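Local structure of solute-binding protein (2ZYO) at residues 22-27 and 63-68; 113-118 and 123-128. The protein binds maltodextrins, here maltotetraose, and probably serves as the extracellular solute-binding component of a carbohydrate transport system. All coordinates share one frame; numbering follows the deposited sequence.

Both contacts belong to the beta-sheet framework of the binding protein, but at different depths. Contact 1 is partly buried, about 21 Å from the centre of the chain, and packs helix 61-71 against strand 20-25; contact 2 is fully buried, about 11 Å from that centre, and sets the leucine that follows helix 109-114 against strand 120-136. The chemistry follows the place: in contact 1 a tryptophan meets a lysine chain that ends in a salt bridge, whereas in contact 2 one leucine methyl lies on main-chain atoms and a proline ring. Their centres are 18 Å apart, yet a salt bridge joins their strands, Glu25 OE1 to Lys126 NZ at 2.8 Å.

Contact 1 of 2, residues 22-27 and 63-68; sequences VVWENA and EKLTLD
Trp24 projects from strand 20-25 onto helix 61-71, the connection of a beta-alpha-beta crossover from strand 50-55 to strand 77-81 in a periplasmic-binding-protein fold. The axes of strand 22-25 and helix 63-68 run nearly antiparallel and come within 12.0 Å of each other at their closest, a gap the indole bridges. Its benzo ring takes three kinds of partner. Over one face runs the aliphatic chain of Lys64: CD stands 4.1 Å from the centroid of the six-membered ring, a CH-pi contact, and CE lies farther out toward the rim. At the ring edge, in plane, the backbone N of Leu65 is 3.5 Å from Trp24 CZ3, and Leu65 CB packs on the same carbon. Obliquely to the ring comes the Asp68 carboxylate, its plane turned 77° from the indole, with OD2 3.8 Å from Trp24 CZ2. With CG anti to the backbone N (chi1 -169°), the Lys64 chain runs extended along the indole and bends only at its last torsion, bringing the ammonium to Asp68 one helical turn on. Replacing this lysine by alanine is likely to uncover that part of the indole face and leave the Asp68 carboxylate without this cation. Farther out, Val54 and Val78 of the strands on either side of strand 20-25 also touch Trp24, and Val78 touches Leu65 as well. The salt bridge that holds the lysine end is 3.0 Å long, Lys64 NZ meeting Asp68 OD2 on its syn side, 23° out of the carboxylate plane.

Contact 2 of 2, residues 113-118 and 123-128; sequences KALTYG and GLPKAI
Leu115 and Gly123 bring the two backbones closest, with their CA atoms 5.8 Å apart. After helix 109-114, where Thr116 N bonds to Lys113 O at 3.2 Å, the chain turns into the short strand 116-117; the facing segment 123-128 is extended, and Gly123 is almost fully stretched. A backbone hydrogen bond between Leu115 and Tyr122 ties the two sides together next to the contact. From there the contact rests on one side chain. Leu115 CG sits anti to its own carbonyl carbon (chi1 -55°) and CD1 anti to CA, which carries this methyl out to the opposite main chain. Leu115 CD1 reaches Gly123 O at 3.5 Å, and the same methyl also touches Leu124 C and Pro125 N. The proline ring adds an apolar surface, its CB 4.0 Å from Leu115 CD1. The contact buries Gly123 N and Gly123 O, neither of which has a partner in the model; of the two, it is the O that the methyl touches. Leu124 points away from Leu115 and touches Met112 of helix 109-114, as does Pro125; Tyr285 of strand 278-287 also touches Leu115. Farther along strand 120-136, Lys126 and Ala127 both face Lys282 in a classic beta bulge. The Leu115 side chain stays about 13 Å from a bound glucose unit, so this is core packing away from the sugar: a helix running into a beta hairpin, with the leucine at the junction closing over the longer strand.

Contact 1 of 2, residues 22-27 and 63-68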
ATOM      1  N   VAL A  22       6.567 -25.387  -2.502  1.00  8.67           N
ATOM      2  CA  VAL A  22       6.677 -24.487  -3.649  1.00  9.11           C
ATOM      3  C   VAL A  22       6.301 -23.069  -3.234  1.00  8.33           C
ATOM      4  O   VAL A  22       5.305 -22.860  -2.540  1.00  7.74           O
ATOM      5  CB  VAL A  22       5.802 -24.960  -4.843  1.00  7.96           C
ATOM      6  CG1 VAL A  22       5.950 -24.023  -6.041  1.00  8.66           C
ATOM      7  CG2 VAL A  22       6.165 -26.388  -5.252  1.00  9.92           C
ATOM      8  N   VAL A  23       7.114 -22.108  -3.666  1.00  8.13           N
ATOM      9  CA  VAL A  23       6.915 -20.701  -3.349  1.00  7.66           C
ATOM     10  C   VAL A  23       6.918 -19.915  -4.657  1.00  8.10           C
ATOM     11  O   VAL A  23       7.808 -20.105  -5.482  1.00  9.67           O
ATOM     12  CB  VAL A  23       8.047 -20.181  -2.424  1.00  8.56           C
ATOM     13  CG1 VAL A  23       7.971 -18.681  -2.242  1.00 10.37           C
ATOM     14  CG2 VAL A  23       8.000 -20.875  -1.063  1.00  8.95           C
ATOM     15  N   TRP A  24       5.919 -19.056  -4.851  1.00  7.48           N
ATOM     16  CA  TRP A  24       5.913 -18.136  -5.992  1.00  8.27           C
ATOM     17  C   TRP A  24       6.358 -16.751  -5.545  1.00  8.99           C
ATOM     18  O   TRP A  24       5.816 -16.199  -4.586  1.00  8.38           O
ATOM     19  CB  TRP A  24       4.532 -18.041  -6.643  1.00  8.98           C
ATOM     20  CG  TRP A  24       4.069 -19.280  -7.356  1.00  9.71           C
ATOM     21  CD1 TRP A  24       4.818 -20.372  -7.690  1.00 10.44           C
ATOM     22  CD2 TRP A  24       2.750 -19.530  -7.848  1.00  9.69           C
ATOM     23  NE1 TRP A  24       4.037 -21.300  -8.340  1.00  9.76           N
ATOM     24  CE2 TRP A  24       2.766 -20.805  -8.457  1.00  9.13           C
ATOM     25  CE3 TRP A  24       1.552 -18.804  -7.826  1.00 10.75           C
ATOM     26  CZ2 TRP A  24       1.628 -21.370  -9.040  1.00 10.27           C
ATOM     27  CZ3 TRP A  24       0.420 -19.366  -8.407  1.00  9.72           C
ATOM     28  CH2 TRP A  24       0.467 -20.638  -9.004  1.00 10.34           C
ATOM     29  N   GLU A  25       7.340 -16.196  -6.248  1.00  8.72           N
ATOM     30  CA  GLU A  25       7.877 -14.879  -5.923  1.00  9.63           C
ATOM     31  C   GLU A  25       7.969 -13.997  -7.170  1.00 10.58           C
ATOM     32  O   GLU A  25       8.122 -14.500  -8.286  1.00 10.41           O
ATOM     33  CB  GLU A  25       9.245 -15.010  -5.238  1.00  8.40           C
ATOM     34  CG  GLU A  25       9.898 -13.693  -4.796  1.00  9.55           C
ATOM     35  CD  GLU A  25       9.047 -12.895  -3.820  1.00  9.06           C
ATOM     36  OE1 GLU A  25       9.337 -12.943  -2.608  1.00 10.24           O
ATOM     37  OE2 GLU A  25       8.088 -12.223  -4.258  1.00  9.95           O
ATOM     38  N   ASN A  26       7.872 -12.686  -6.950  1.00 11.52           N
ATOM     39  CA  ASN A  26       7.909 -11.666  -8.004  1.00 15.53           C
ATOM     40  C   ASN A  26       8.900 -11.953  -9.127  1.00 19.19           C
ATOM     41  O   ASN A  26      10.085 -12.174  -8.881  1.00 22.14           O
ATOM     42  CB  ASN A  26       8.207 -10.294  -7.386  1.00 15.56           C
ATOM     43  CG  ASN A  26       7.992  -9.149  -8.361  1.00 17.97           C
ATOM     44  OD1 ASN A  26       7.511  -9.344  -9.477  1.00 20.40           O
ATOM     45  ND2 ASN A  26       8.340  -7.942  -7.933  1.00 19.60           N
ATOM     46  N   ALA A  27       8.395 -11.934 -10.359  1.00 22.33           N
ATOM     47  CA  ALA A  27       9.192 -12.269 -11.539  1.00 23.66           C
ATOM     48  C   ALA A  27       9.931 -11.072 -12.138  1.00 24.37           C
ATOM     49  O   ALA A  27      10.967 -11.248 -12.781  1.00 24.07           O
ATOM     50  CB  ALA A  27       8.316 -12.929 -12.594  1.00 22.86           C
ATOM     51  N   GLU A  63      -4.528 -15.101 -10.292  1.00 16.19           N
ATOM     52  CA  GLU A  63      -5.072 -15.750 -11.486  1.00 17.57           C
ATOM     53  C   GLU A  63      -4.417 -17.106 -11.755  1.00 16.30           C
ATOM     54  O   GLU A  63      -5.104 -18.072 -12.100  1.00 17.81           O
ATOM     55  CB  GLU A  63      -4.923 -14.839 -12.710  1.00 21.52           C
ATOM     56  CG  GLU A  63      -5.901 -13.671 -12.742  1.00 27.83           C
ATOM     57  CD  GLU A  63      -5.447 -12.542 -13.654  1.00 31.06           C
ATOM     58  OE1 GLU A  63      -4.312 -12.043 -13.477  1.00 32.11           O
ATOM     59  OE2 GLU A  63      -6.231 -12.140 -14.541  1.00 33.97           O
ATOM     60  N   LYS A  64      -3.094 -17.174 -11.598  1.00 14.17           N
ATOM     61  CA  LYS A  64      -2.354 -18.410 -11.834  1.00 14.06           C
ATOM     62  C   LYS A  64      -2.717 -19.500 -10.828  1.00 13.58           C
ATOM     63  O   LYS A  64      -2.830 -20.670 -11.196  1.00 14.51           O
ATOM     64  CB  LYS A  64      -0.839 -18.163 -11.835  1.00 14.56           C
ATOM     65  CG  LYS A  64      -0.018 -19.351 -12.327  1.00 15.63           C
ATOM     66  CD  LYS A  64       1.466 -19.033 -12.365  1.00 17.66           C
ATOM     67  CE  LYS A  64       2.310 -20.279 -12.579  1.00 19.33           C
ATOM     68  NZ  LYS A  64       2.018 -20.963 -13.871  1.00 20.43           N
ATOM     69  N   LEU A  65      -2.906 -19.114  -9.567  1.00 12.02           N
ATOM     70  CA  LEU A  65      -3.285 -20.071  -8.523  1.00 12.90           C
ATOM     71  C   LEU A  65      -4.706 -20.600  -8.731  1.00 13.68           C
ATOM     72  O   LEU A  65      -4.994 -21.759  -8.421  1.00 12.62           O
ATOM     73  CB  LEU A  65      -3.137 -19.456  -7.126  1.00 12.63           C
ATOM     74  CG  LEU A  65      -3.231 -20.414  -5.927  1.00 12.60           C
ATOM     75  CD1 LEU A  65      -2.082 -21.427  -5.918  1.00 14.68           C
ATOM     76  CD2 LEU A  65      -3.270 -19.635  -4.620  1.00 13.63           C
ATOM     77  N   THR A  66      -5.584 -19.747  -9.258  1.00 16.00           N
ATOM     78  CA  THR A  66      -6.957 -20.139  -9.586  1.00 17.85           C
ATOM     79  C   THR A  66      -6.976 -21.288 -10.603  1.00 17.95           C
ATOM     80  O   THR A  66      -7.862 -22.146 -10.565  1.00 19.66           O
ATOM     81  CB  THR A  66      -7.784 -18.931 -10.099  1.00 19.10           C
ATOM     82  OG1 THR A  66      -7.669 -17.849  -9.169  1.00 20.28           O
ATOM     83  CG2 THR A  66      -9.257 -19.291 -10.246  1.00 21.85           C
ATOM     84  N   LEU A  67      -5.986 -21.305 -11.494  1.00 17.13           N
ATOM     85  CA  LEU A  67      -5.833 -22.379 -12.474  1.00 17.94           C
ATOM     86  C   LEU A  67      -4.994 -23.542 -11.932  1.00 16.78           C
ATOM     87  O   LEU A  67      -5.426 -24.698 -11.970  1.00 17.33           O
ATOM     88  CB  LEU A  67      -5.217 -21.834 -13.771  1.00 19.92           C
ATOM     89  CG  LEU A  67      -5.022 -22.778 -14.964  1.00 23.26           C
ATOM     90  CD1 LEU A  67      -6.355 -23.153 -15.604  1.00 25.31           C
ATOM     91  CD2 LEU A  67      -4.093 -22.149 -15.994  1.00 26.54           C
ATOM     92  N   ASP A  68      -3.802 -23.226 -11.429  1.00 14.76           N
ATOM     93  CA  ASP A  68      -2.825 -24.240 -11.031  1.00 14.81           C
ATOM     94  C   ASP A  68      -3.162 -24.955  -9.728  1.00 13.07           C
ATOM     95  O   ASP A  68      -2.852 -26.136  -9.576  1.00 12.26           O
ATOM     96  CB  ASP A  68      -1.424 -23.630 -10.928  1.00 15.33           C
ATOM     97  CG  ASP A  68      -0.834 -23.273 -12.284  1.00 18.96           C
ATOM     98  OD1 ASP A  68      -1.545 -23.371 -13.307  1.00 21.77           O
ATOM     99  OD2 ASP A  68       0.353 -22.893 -12.319  1.00 19.72           O
TER

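Contact 2 of 2, residues 113-118 and 123-128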
ATOM      1  N   LYS A 113      -3.396  -6.334  10.777  1.00 13.14           N
ATOM      2  CA  LYS A 113      -4.808  -6.099  10.472  1.00 13.69           C
ATOM      3  C   LYS A 113      -5.070  -6.210   8.972  1.00 12.26           C
ATOM      4  O   LYS A 113      -6.110  -6.720   8.556  1.00 13.43           O
ATOM      5  CB  LYS A 113      -5.261  -4.734  10.994  1.00 16.10           C
ATOM      6  CG  LYS A 113      -5.340  -4.643  12.509  1.00 20.67           C
ATOM      7  CD  LYS A 113      -5.890  -3.294  12.953  1.00 25.03           C
ATOM      8  CE  LYS A 113      -5.672  -3.059  14.445  1.00 27.45           C
ATOM      9  NZ  LYS A 113      -6.331  -4.090  15.301  1.00 30.90           N
ATOM     10  N   ALA A 114      -4.111  -5.747   8.170  1.00 11.35           N
ATOM     11  CA  ALA A 114      -4.210  -5.817   6.712  1.00 10.34           C
ATOM     12  C   ALA A 114      -4.279  -7.253   6.195  1.00 11.25           C
ATOM     13  O   ALA A 114      -4.831  -7.498   5.126  1.00 11.93           O
ATOM     14  CB  ALA A 114      -3.053  -5.078   6.060  1.00 10.11           C
ATOM     15  N   LEU A 115      -3.726  -8.192   6.960  1.00 11.78           N
ATOM     16  CA  LEU A 115      -3.678  -9.595   6.540  1.00 10.59           C
ATOM     17  C   LEU A 115      -4.739 -10.456   7.228  1.00 11.82           C
ATOM     18  O   LEU A 115      -4.766 -11.679   7.067  1.00 11.12           O
ATOM     19  CB  LEU A 115      -2.271 -10.172   6.743  1.00  8.84           C
ATOM     20  CG  LEU A 115      -1.112  -9.423   6.072  1.00  8.85           C
ATOM     21  CD1 LEU A 115       0.185 -10.190   6.248  1.00  9.22           C
ATOM     22  CD2 LEU A 115      -1.377  -9.153   4.586  1.00 10.43           C
ATOM     23  N   THR A 116      -5.613  -9.798   7.984  1.00 12.47           N
ATOM     24  CA  THR A 116      -6.732 -10.447   8.652  1.00 14.28           C
ATOM     25  C   THR A 116      -8.001 -10.200   7.842  1.00 14.97           C
ATOM     26  O   THR A 116      -8.203  -9.106   7.308  1.00 16.07           O
ATOM     27  CB  THR A 116      -6.892  -9.921  10.097  1.00 15.09           C
ATOM     28  OG1 THR A 116      -5.684 -10.169  10.826  1.00 16.77           O
ATOM     29  CG2 THR A 116      -8.052 -10.599  10.816  1.00 17.00           C
ATOM     30  N   TYR A 117      -8.840 -11.228   7.739  1.00 14.98           N
ATOM     31  CA  TYR A 117     -10.086 -11.141   6.985  1.00 15.18           C
ATOM     32  C   TYR A 117     -11.148 -12.055   7.584  1.00 14.91           C
ATOM     33  O   TYR A 117     -10.905 -13.243   7.790  1.00 14.43           O
ATOM     34  CB  TYR A 117      -9.849 -11.498   5.516  1.00 15.96           C
ATOM     35  CG  TYR A 117     -10.927 -10.984   4.598  1.00 15.71           C
ATOM     36  CD1 TYR A 117     -10.839  -9.709   4.044  1.00 16.58           C
ATOM     37  CD2 TYR A 117     -12.039 -11.765   4.288  1.00 15.95           C
ATOM     38  CE1 TYR A 117     -11.827  -9.223   3.205  1.00 17.65           C
ATOM     39  CE2 TYR A 117     -13.035 -11.288   3.445  1.00 15.25           C
ATOM     40  CZ  TYR A 117     -12.923 -10.016   2.911  1.00 16.37           C
ATOM     41  OH  TYR A 117     -13.900  -9.534   2.074  1.00 17.17           O
ATOM     42  N   GLY A 118     -12.319 -11.490   7.866  1.00 16.64           N
ATOM     43  CA  GLY A 118     -13.430 -12.242   8.449  1.00 16.85           C
ATOM     44  C   GLY A 118     -13.092 -12.958   9.746  1.00 17.22           C
ATOM     45  O   GLY A 118     -13.563 -14.072   9.986  1.00 17.91           O
ATOM     46  N   GLY A 123      -1.916 -14.493   6.557  1.00  7.94           N
ATOM     47  CA  GLY A 123      -0.497 -14.437   6.242  1.00  6.62           C
ATOM     48  C   GLY A 123       0.368 -13.653   7.198  1.00  7.27           C
ATOM     49  O   GLY A 123      -0.117 -13.091   8.182  1.00  8.64           O
ATOM     50  N   LEU A 124       1.661 -13.644   6.888  1.00  7.01           N
ATOM     51  CA  LEU A 124       2.653 -12.872   7.620  1.00  6.85           C
ATOM     52  C   LEU A 124       3.296 -11.870   6.664  1.00  6.82           C
ATOM     53  O   LEU A 124       3.514 -12.187   5.490  1.00  8.00           O
ATOM     54  CB  LEU A 124       3.694 -13.796   8.266  1.00  8.48           C
ATOM     55  CG  LEU A 124       3.167 -14.770   9.332  1.00  7.37           C
ATOM     56  CD1 LEU A 124       4.290 -15.662   9.841  1.00  9.38           C
ATOM     57  CD2 LEU A 124       2.482 -14.048  10.493  1.00  8.20           C
ATOM     58  N   PRO A 125       3.573 -10.648   7.151  1.00  7.07           N
ATOM     59  CA  PRO A 125       3.981  -9.577   6.244  1.00  7.40           C
ATOM     60  C   PRO A 125       5.465  -9.548   5.892  1.00  8.17           C
ATOM     61  O   PRO A 125       6.311  -9.948   6.700  1.00  9.37           O
ATOM     62  CB  PRO A 125       3.604  -8.317   7.019  1.00  7.99           C
ATOM     63  CG  PRO A 125       3.784  -8.701   8.450  1.00  8.12           C
ATOM     64  CD  PRO A 125       3.491 -10.182   8.549  1.00  7.51           C
ATOM     65  N   LYS A 126       5.751  -9.061   4.687  1.00  8.54           N
ATOM     66  CA  LYS A 126       7.110  -8.905   4.178  1.00  8.10           C
ATOM     67  C   LYS A 126       7.463  -7.430   4.030  1.00  8.51           C
ATOM     68  O   LYS A 126       8.600  -7.028   4.279  1.00  9.67           O
ATOM     69  CB  LYS A 126       7.246  -9.564   2.803  1.00  9.02           C
ATOM     70  CG  LYS A 126       6.880 -11.041   2.749  1.00  8.97           C
ATOM     71  CD  LYS A 126       6.462 -11.469   1.339  1.00 10.48           C
ATOM     72  CE  LYS A 126       7.635 -11.463   0.362  1.00  9.80           C
ATOM     73  NZ  LYS A 126       7.229 -12.010  -0.968  1.00 10.89           N
ATOM     74  N   ALA A 127       6.480  -6.637   3.607  1.00  8.14           N
ATOM     75  CA  ALA A 127       6.711  -5.243   3.243  1.00  7.88           C
ATOM     76  C   ALA A 127       5.503  -4.365   3.533  1.00  8.16           C
ATOM     77  O   ALA A 127       4.359  -4.825   3.470  1.00  9.03           O
ATOM     78  CB  ALA A 127       7.092  -5.143   1.770  1.00  8.61           C
ATOM     79  N   ILE A 128       5.778  -3.101   3.853  1.00  7.96           N
ATOM     80  CA  ILE A 128       4.746  -2.086   4.033  1.00  8.99           C
ATOM     81  C   ILE A 128       5.117  -0.853   3.212  1.00  9.02           C
ATOM     82  O   ILE A 128       6.296  -0.507   3.092  1.00  9.00           O
ATOM     83  CB  ILE A 128       4.532  -1.735   5.538  1.00  7.73           C
ATOM     84  CG1 ILE A 128       3.349  -0.774   5.732  1.00 11.07           C
ATOM     85  CG2 ILE A 128       5.813  -1.194   6.181  1.00  7.38           C
ATOM     86  CD1 ILE A 128       2.807  -0.760   7.143  1.00 13.58           C
TER